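Local coordinates for ORC1-type DNA replication protein 2 (Aeropyrum pernix, PDB 1W5T), which binds DNA and ATP and takes part in regulating DNA replication, with an AAA+ ATPase domain and a C-terminal winged-helix domain, at residues Val399-Ile402 and Ile403-Lys406. Sequence-based numbering, arbitrary orientation.
Sequences VDNI and IQAK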
ATOM      1  N   VAL A 399      18.105  -8.921  10.917  1.00 36.64           N
ATOM      2  CA  VAL A 399      18.613  -7.856  11.756  1.00 36.24           C
ATOM      3  C   VAL A 399      20.082  -8.061  12.105  1.00 36.65           C
ATOM      4  O   VAL A 399      20.881  -7.112  12.000  1.00 35.82           O
ATOM      5  CB  VAL A 399      17.692  -7.649  12.993  1.00 35.47           C
ATOM      6  CG1 VAL A 399      18.268  -6.659  13.983  1.00 33.20           C
ATOM      7  CG2 VAL A 399      16.324  -7.173  12.503  1.00 34.86           C
ATOM      8  N   ASP A 400      20.450  -9.289  12.482  1.00 37.27           N
ATOM      9  CA  ASP A 400      21.853  -9.554  12.838  1.00 38.25           C
ATOM     10  C   ASP A 400      22.829  -9.179  11.717  1.00 37.47           C
ATOM     11  O   ASP A 400      23.825  -8.488  11.989  1.00 38.01           O
ATOM     12  CB  ASP A 400      22.102 -11.001  13.262  1.00 39.39           C
ATOM     13  CG  ASP A 400      21.580 -11.299  14.650  1.00 42.38           C
ATOM     14  OD1 ASP A 400      21.630 -10.399  15.519  1.00 48.59           O
ATOM     15  OD2 ASP A 400      21.098 -12.411  14.959  1.00 43.92           O
ATOM     16  N   ASN A 401      22.531  -9.621  10.485  1.00 35.77           N
ATOM     17  CA  ASN A 401      23.373  -9.350   9.313  1.00 34.73           C
ATOM     18  C   ASN A 401      23.492  -7.844   9.020  1.00 33.86           C
ATOM     19  O   ASN A 401      24.518  -7.367   8.569  1.00 34.12           O
ATOM     20  CB  ASN A 401      22.929 -10.148   8.059  1.00 34.08           C
ATOM     21  CG  ASN A 401      22.926 -11.707   8.281  1.00 35.15           C
ATOM     22  OD1 ASN A 401      23.584 -12.237   9.194  1.00 32.93           O
ATOM     23  ND2 ASN A 401      22.162 -12.430   7.436  1.00 33.13           N
ATOM     24  N   ILE A 402      22.451  -7.094   9.327  1.00 32.81           N
ATOM     25  CA  ILE A 402      22.441  -5.674   9.043  1.00 31.36           C
ATOM     26  C   ILE A 402      23.302  -4.975  10.079  1.00 31.00           C
ATOM     27  O   ILE A 402      24.037  -4.029   9.753  1.00 31.07           O
ATOM     28  CB  ILE A 402      20.997  -5.142   8.992  1.00 30.72           C
ATOM     29  CG1 ILE A 402      20.253  -5.822   7.832  1.00 32.22           C
ATOM     30  CG2 ILE A 402      20.988  -3.659   8.816  1.00 29.76           C
ATOM     31  CD1 ILE A 402      18.767  -5.464   7.680  1.00 33.70           C
ATOM     32  N   ILE A 403      23.273  -5.470  11.304  1.00 30.04           N
ATOM     33  CA  ILE A 403      24.130  -4.890  12.315  1.00 30.14           C
ATOM     34  C   ILE A 403      25.592  -5.149  11.937  1.00 30.42           C
ATOM     35  O   ILE A 403      26.416  -4.230  11.972  1.00 29.74           O
ATOM     36  CB  ILE A 403      23.824  -5.402  13.741  1.00 29.84           C
ATOM     37  CG1 ILE A 403      22.423  -4.980  14.193  1.00 28.64           C
ATOM     38  CG2 ILE A 403      24.857  -4.863  14.713  1.00 29.31           C
ATOM     39  CD1 ILE A 403      21.813  -5.947  15.226  1.00 27.83           C
ATOM     40  N   GLN A 404      25.901  -6.387  11.569  1.00 30.71           N
ATOM     41  CA  GLN A 404      27.253  -6.742  11.125  1.00 31.75           C
ATOM     42  C   GLN A 404      27.719  -5.798   9.985  1.00 30.87           C
ATOM     43  O   GLN A 404      28.788  -5.201  10.081  1.00 30.57           O
ATOM     44  CB  GLN A 404      27.322  -8.204  10.642  1.00 32.42           C
ATOM     45  CG  GLN A 404      27.302  -9.312  11.723  1.00 36.71           C
ATOM     46  CD  GLN A 404      27.223 -10.718  11.080  1.00 42.76           C
ATOM     47  OE1 GLN A 404      28.258 -11.340  10.798  1.00 45.99           O
ATOM     48  NE2 GLN A 404      26.001 -11.200  10.826  1.00 43.53           N
ATOM     49  N   ALA A 405      26.901  -5.649   8.942  1.00 29.81           N
ATOM     50  CA  ALA A 405      27.236  -4.802   7.795  1.00 29.97           C
ATOM     51  C   ALA A 405      27.472  -3.328   8.151  1.00 30.44           C
ATOM     52  O   ALA A 405      28.432  -2.741   7.635  1.00 30.44           O
ATOM     53  CB  ALA A 405      26.192  -4.920   6.676  1.00 28.83           C
ATOM     54  N   LYS A 406      26.606  -2.746   8.999  1.00 30.59           N
ATOM     55  CA  LYS A 406      26.774  -1.366   9.458  1.00 31.41           C
ATOM     56  C   LYS A 406      28.059  -1.176  10.280  1.00 31.46           C
ATOM     57  O   LYS A 406      28.754  -0.176  10.109  1.00 31.55           O
ATOM     58  CB  LYS A 406      25.566  -0.867  10.272  1.00 31.63           C
ATOM     59  CG  LYS A 406      24.234  -0.771   9.527  1.00 31.93           C
ATOM     60  CD  LYS A 406      23.712   0.635   9.516  1.00 31.16           C
ATOM     61  CE  LYS A 406      22.623   0.747   8.516  1.00 32.64           C
ATOM     62  NZ  LYS A 406      21.801  -0.505   8.631  1.00 34.14           N
TER
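V399 carries CG1 anti to its own nitrogen (chi1 173°), while I403 sets CG1 beside the backbone N (chi1 -65°); together these torsions bring V399 CG1 to 3.8 Å from I403 CD1, an apolar contact one helical turn apart. Four successive i to i+4 backbone hydrogen bonds run through the eight residues: I403 N reaches V399 O at 3.0 Å, and the backbone N atoms of Q404, A405 and K406 likewise donate to the carbonyl O of D400, N401 and I402. I402 and K406 run alongside each other. The lysine chain, bent twice, leans back toward the preceding turn and brings NZ to 3.3 Å from I402 CG2; NZ is hydrogen-bonded to the carbonyl oxygen of E304. On the exposed side N401 OD1 comes to 3.1 Å from Q404 NE2, the two amide planes being turned 58° apart. The carboxylate of D400 forms a salt bridge with R315 of helix 308-322 through OD2. Helix 392-408, the last of the chain, packs on helices of the C-terminal winged-helix region, with I402 and I403 on L311 of helix 308-322, and V399 and I402 on L303 of helix 300-304.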